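Local atomic coordinates of histidine--tRNA ligase (Staphylococcus aureus, PDB entry 1QE0), a protein that catalyses the ATP-dependent attachment of L-histidine to tRNA(His), releasing AMP and diphosphate, and works as a homodimeric class II aminoacyl-tRNA synthetase. Residues A380-I384 / I396-T402; E390-I396 / T408-L414. All coordinates share one frame. Residue numbers count along the deposited sequence, not the author numbering.

Contact 1: A380-I384 / I396-T402; sequences AKFTI and IDVKNMT
Strands 382-384 and 396-400 run antiparallel in the mixed five-stranded sheet of the C-terminal anticodon-binding domain, axes 4.9 Å apart at closest and directions 152° apart. Phe382 faces Asn400 as a non-hydrogen-bonded pair (CA-CA 4.7 Å); Thr383 and Lys399 are the hydrogen-bonded pair, Thr383 N to Lys399 O 3.1 Å and Lys399 N to Thr383 O 3.2 Å. Beyond the strand end, Met401 N donates to Lys381 O (2.9 Å), prolonging the pairing. Met401, all-m in chi1 to chi3, folds back over the neighbouring strand: its CG is 3.4 Å from Ala380 O and its SD 3.6 Å from Thr383 OG1, on the face covered by helix 368-377. Phe382 (chi1 m) lies on the other face, CD1 4.1 Å from Val398 CG1 and CE1 3.9 Å from Asn400 CB; Phe418 meets its ring edge-to-face. Ile384 CG2 touches Val398 CG2 at 4.1 Å. Asn400 OD1 accepts from Thr402 N (2.6 Å), an Asx turn. Three backbone hydrogen bonds thus fix the register; the side chains add mostly van der Waals contact.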
# COMPACT_ATOMS: atom_id res chain seq x y z
N ALA A 380 -18.13 7.65 -18.66
CA ALA A 380 -17.48 8.03 -19.91
C ALA A 380 -17.58 9.52 -20.16
O ALA A 380 -18.67 10.03 -20.44
CB ALA A 380 -18.11 7.31 -21.04
N LYS A 381 -16.47 10.23 -20.06
CA LYS A 381 -16.48 11.67 -20.30
C LYS A 381 -16.97 11.92 -21.70
O LYS A 381 -17.68 12.88 -21.92
CB LYS A 381 -15.10 12.29 -20.17
CG LYS A 381 -14.56 12.40 -18.78
CD LYS A 381 -13.14 12.86 -18.92
CE LYS A 381 -12.46 13.01 -17.58
NZ LYS A 381 -11.15 13.75 -17.77
N PHE A 382 -16.54 11.09 -22.64
CA PHE A 382 -16.94 11.22 -24.03
C PHE A 382 -17.48 9.94 -24.55
O PHE A 382 -17.31 8.90 -23.92
CB PHE A 382 -15.76 11.63 -24.89
CG PHE A 382 -15.15 12.89 -24.46
CD1 PHE A 382 -15.48 14.07 -25.08
CD2 PHE A 382 -14.32 12.91 -23.37
CE1 PHE A 382 -14.99 15.28 -24.60
CE2 PHE A 382 -13.82 14.10 -22.88
CZ PHE A 382 -14.16 15.29 -23.50
N THR A 383 -18.07 10.00 -25.74
CA THR A 383 -18.67 8.85 -26.38
C THR A 383 -18.50 8.96 -27.88
O THR A 383 -18.18 10.03 -28.40
CB THR A 383 -20.15 8.77 -26.00
OG1 THR A 383 -20.31 7.94 -24.85
CG2 THR A 383 -21.00 8.25 -27.11
N ILE A 384 -18.55 7.82 -28.55
CA ILE A 384 -18.50 7.76 -30.01
C ILE A 384 -19.34 6.55 -30.44
O ILE A 384 -19.43 5.55 -29.70
CB ILE A 384 -17.08 7.65 -30.61
CG1 ILE A 384 -16.41 6.38 -30.16
CG2 ILE A 384 -16.25 8.84 -30.29
CD1 ILE A 384 -15.14 6.17 -30.90
N ILE A 396 -15.86 10.69 -37.28
CA ILE A 396 -16.89 10.48 -36.26
C ILE A 396 -17.10 11.75 -35.46
O ILE A 396 -16.28 12.68 -35.50
CB ILE A 396 -16.57 9.33 -35.23
CG1 ILE A 396 -15.08 9.20 -34.97
CG2 ILE A 396 -17.18 8.04 -35.65
CD1 ILE A 396 -14.52 10.34 -34.14
N ASP A 397 -18.24 11.80 -34.79
CA ASP A 397 -18.57 12.92 -33.95
C ASP A 397 -18.29 12.44 -32.54
O ASP A 397 -18.79 11.40 -32.12
CB ASP A 397 -20.06 13.28 -34.10
CG ASP A 397 -20.34 14.13 -35.34
OD1 ASP A 397 -20.90 15.25 -35.21
OD2 ASP A 397 -19.98 13.68 -36.45
N VAL A 398 -17.38 13.13 -31.88
CA VAL A 398 -17.01 12.83 -30.51
C VAL A 398 -17.87 13.71 -29.58
O VAL A 398 -17.61 14.91 -29.44
CB VAL A 398 -15.54 13.12 -30.30
CG1 VAL A 398 -15.10 12.67 -28.91
CG2 VAL A 398 -14.71 12.45 -31.39
N LYS A 399 -18.91 13.13 -28.99
CA LYS A 399 -19.81 13.87 -28.13
C LYS A 399 -19.35 13.97 -26.69
O LYS A 399 -19.17 12.93 -26.04
CB LYS A 399 -21.21 13.25 -28.15
CG LYS A 399 -22.21 13.93 -27.20
CD LYS A 399 -23.50 13.11 -27.00
CE LYS A 399 -24.47 13.70 -25.94
NZ LYS A 399 -25.16 15.00 -26.33
N ASN A 400 -19.18 15.20 -26.21
CA ASN A 400 -18.80 15.47 -24.82
C ASN A 400 -20.06 15.11 -24.06
O ASN A 400 -21.08 15.74 -24.25
CB ASN A 400 -18.54 16.96 -24.64
CG ASN A 400 -18.34 17.34 -23.19
OD1 ASN A 400 -19.13 17.00 -22.32
ND2 ASN A 400 -17.28 18.07 -22.94
N MET A 401 -19.99 14.11 -23.19
CA MET A 401 -21.17 13.68 -22.48
C MET A 401 -21.77 14.63 -21.46
O MET A 401 -22.87 14.39 -20.98
CB MET A 401 -20.93 12.33 -21.81
CG MET A 401 -20.70 11.24 -22.82
SD MET A 401 -22.20 10.74 -23.66
CE MET A 401 -22.88 9.64 -22.38
N THR A 402 -21.05 15.68 -21.08
CA THR A 402 -21.61 16.60 -20.11
C THR A 402 -22.27 17.77 -20.83
O THR A 402 -23.46 18.03 -20.63
CB THR A 402 -20.56 17.08 -19.13
OG1 THR A 402 -19.56 16.07 -19.01
CG2 THR A 402 -21.18 17.28 -17.77

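Contact 2: E390-I396 / T408-L414; sequences ELENNKI and TIELDAL
Here an antiparallel beta bridge joins the start of strand 396-400 to the end of strand 406-409, at the edge of the five-stranded mixed sheet of the anticodon-binding domain; beyond it Asn394, the residue after a helix, meets the turn 410-412. Segment 390-396 ends that helix at Asn393; Asn394 then takes positive phi (56/57), and Lys395 and Ile396 are extended. Segment 408-414 leaves its strand after Ile409 and bends at Leu411 and Asp412 toward the C-terminal helix. The bridge pairs Ile396 with Ile409 (CA-CA 5.7 Å) and satisfies the backbone N and O of both residues: Ile396 N donates to Ile409 O and Ile409 N to Ile396 O, each at 2.8 Å. Beside these bonds lie CA-H...O contacts from Lys395 CA to Ile409 O (3.1 Å) and from Thr408 CA to Ile396 O (3.2 Å).

Asn394, chi1 t, does most of the remaining polar work. Its backbone O accepts a weak bond from Leu411 N (3.2 Å), and its side-chain OD1 accepts from Asp412 N, also at 3.2 Å. Its ND2 gives two weak bonds, to Asp412 OD1 (3.2 Å) and Glu410 OE1 (3.3 Å), so one amide serves both a backbone donor and two carboxylates. Thr408 OG1 bonds weakly to Asp397. Within the second segment, Leu414 N donates to Leu411 O at 3.0 Å.

Apolar side chains pack together as well. Ile396, with the largest buried area, lies against Ile409 and Leu411, and Tyr344 of helix 338-353 touches both Leu391 and Leu411. Ile396 CG1 lies 3.9 Å from Leu411 CG, and Leu391 CD1 lies 4.1 Å from Leu411 CD1.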
# COMPACT_ATOMS: atom_id res chain seq x y z
N GLU A 390 -19.55 5.79 -40.72
CA GLU A 390 -18.40 6.44 -40.08
C GLU A 390 -17.12 5.71 -40.48
O GLU A 390 -16.04 6.31 -40.60
CB GLU A 390 -18.53 6.39 -38.55
CG GLU A 390 -19.65 7.25 -37.96
CD GLU A 390 -21.03 6.58 -37.97
OE1 GLU A 390 -21.14 5.36 -38.20
OE2 GLU A 390 -22.04 7.27 -37.71
N LEU A 391 -17.25 4.41 -40.72
CA LEU A 391 -16.13 3.57 -41.07
C LEU A 391 -15.58 3.91 -42.43
O LEU A 391 -14.41 3.72 -42.69
CB LEU A 391 -16.54 2.10 -41.00
CG LEU A 391 -15.65 1.15 -40.19
CD1 LEU A 391 -14.93 1.89 -39.09
CD2 LEU A 391 -16.50 0.05 -39.63
N GLU A 392 -16.43 4.44 -43.31
CA GLU A 392 -15.95 4.79 -44.63
C GLU A 392 -15.54 6.25 -44.74
O GLU A 392 -14.42 6.54 -45.15
CB GLU A 392 -16.98 4.41 -45.69
CG GLU A 392 -18.39 4.78 -45.34
CD GLU A 392 -19.40 4.37 -46.40
OE1 GLU A 392 -20.61 4.28 -46.08
OE2 GLU A 392 -18.98 4.14 -47.57
N ASN A 393 -16.42 7.16 -44.36
CA ASN A 393 -16.10 8.58 -44.41
C ASN A 393 -14.83 8.87 -43.58
O ASN A 393 -14.24 9.95 -43.74
CB ASN A 393 -17.22 9.43 -43.80
CG ASN A 393 -18.53 9.33 -44.54
OD1 ASN A 393 -19.55 8.94 -43.98
ND2 ASN A 393 -18.54 9.77 -45.80
N ASN A 394 -14.44 7.95 -42.70
CA ASN A 394 -13.30 8.11 -41.80
C ASN A 394 -13.49 9.40 -41.00
O ASN A 394 -12.66 10.30 -41.01
CB ASN A 394 -11.97 8.16 -42.56
CG ASN A 394 -10.75 8.37 -41.63
OD1 ASN A 394 -10.69 7.86 -40.51
ND2 ASN A 394 -9.77 9.12 -42.10
N LYS A 395 -14.61 9.49 -40.29
CA LYS A 395 -14.89 10.66 -39.50
C LYS A 395 -16.04 10.35 -38.56
O LYS A 395 -17.03 9.74 -38.98
CB LYS A 395 -15.28 11.82 -40.41
CG LYS A 395 -16.51 11.52 -41.21
CD LYS A 395 -17.66 12.41 -40.82
CE LYS A 395 -17.62 13.72 -41.60
NZ LYS A 395 -16.38 14.48 -41.39
N ILE A 396 -15.86 10.69 -37.28
CA ILE A 396 -16.89 10.48 -36.26
C ILE A 396 -17.10 11.75 -35.46
O ILE A 396 -16.28 12.68 -35.50
CB ILE A 396 -16.57 9.33 -35.23
CG1 ILE A 396 -15.08 9.20 -34.97
CG2 ILE A 396 -17.18 8.04 -35.65
CD1 ILE A 396 -14.52 10.34 -34.14
N THR A 408 -16.62 16.82 -34.61
CA THR A 408 -16.36 15.90 -35.71
C THR A 408 -14.87 15.85 -36.05
O THR A 408 -14.26 16.89 -36.31
CB THR A 408 -17.10 16.35 -36.96
OG1 THR A 408 -18.43 16.71 -36.60
CG2 THR A 408 -17.16 15.23 -37.95
N ILE A 409 -14.29 14.65 -36.02
CA ILE A 409 -12.87 14.50 -36.35
C ILE A 409 -12.76 13.27 -37.23
O ILE A 409 -13.75 12.55 -37.37
CB ILE A 409 -11.99 14.30 -35.10
CG1 ILE A 409 -12.34 13.00 -34.40
CG2 ILE A 409 -12.12 15.49 -34.16
CD1 ILE A 409 -11.32 12.60 -33.37
N GLU A 410 -11.61 13.07 -37.87
CA GLU A 410 -11.42 11.87 -38.69
C GLU A 410 -11.16 10.66 -37.74
O GLU A 410 -10.57 10.84 -36.66
CB GLU A 410 -10.28 12.05 -39.70
CG GLU A 410 -8.90 12.08 -39.10
CD GLU A 410 -7.79 12.22 -40.15
OE1 GLU A 410 -7.52 11.22 -40.88
OE2 GLU A 410 -7.17 13.32 -40.23
N LEU A 411 -11.55 9.46 -38.15
CA LEU A 411 -11.38 8.29 -37.30
C LEU A 411 -9.94 8.10 -36.90
O LEU A 411 -9.68 7.80 -35.73
CB LEU A 411 -12.00 7.05 -37.92
CG LEU A 411 -13.25 6.57 -37.20
CD1 LEU A 411 -14.12 5.84 -38.15
CD2 LEU A 411 -12.89 5.67 -36.08
N ASP A 412 -9.00 8.31 -37.81
CA ASP A 412 -7.59 8.19 -37.46
C ASP A 412 -7.19 9.05 -36.27
O ASP A 412 -6.44 8.60 -35.38
CB ASP A 412 -6.69 8.62 -38.62
CG ASP A 412 -6.60 7.55 -39.69
OD1 ASP A 412 -7.27 7.65 -40.72
OD2 ASP A 412 -5.86 6.58 -39.50
N ALA A 413 -7.65 10.29 -36.26
CA ALA A 413 -7.29 11.16 -35.17
C ALA A 413 -7.65 10.58 -33.82
O ALA A 413 -6.89 10.77 -32.89
CB ALA A 413 -7.89 12.52 -35.33
N LEU A 414 -8.69 9.77 -33.69
CA LEU A 414 -9.09 9.30 -32.37
C LEU A 414 -8.01 9.09 -31.29
O LEU A 414 -8.13 9.65 -30.22
CB LEU A 414 -9.96 8.08 -32.46
CG LEU A 414 -11.29 8.18 -31.71
CD1 LEU A 414 -11.13 8.94 -30.44
CD2 LEU A 414 -12.27 8.90 -32.55

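The two contacts are successive antiparallel pairings in one sheet: contact 1 joins strands 382-386 and 396-400, contact 2 joins the latter to the edge strand 406-409. Their segments alternate along the chain, with helix 388-393 connecting the first two strands, and they share Ile396. Their centres are 13 Å apart. Asp397 OD1 and Thr408 OG1, 3.2 Å apart, make a probable hydrogen bond between them; Val398 CG2 packs 3.9 Å from Ile409 CG1, and Ile384 CD1 4.3 Å from Leu414 CD2. The centres lie about 38 and 47 Å from the centre of the chain, both inside the anticodon-binding domain, a domain that in related synthetases recognises the tRNA anticodon.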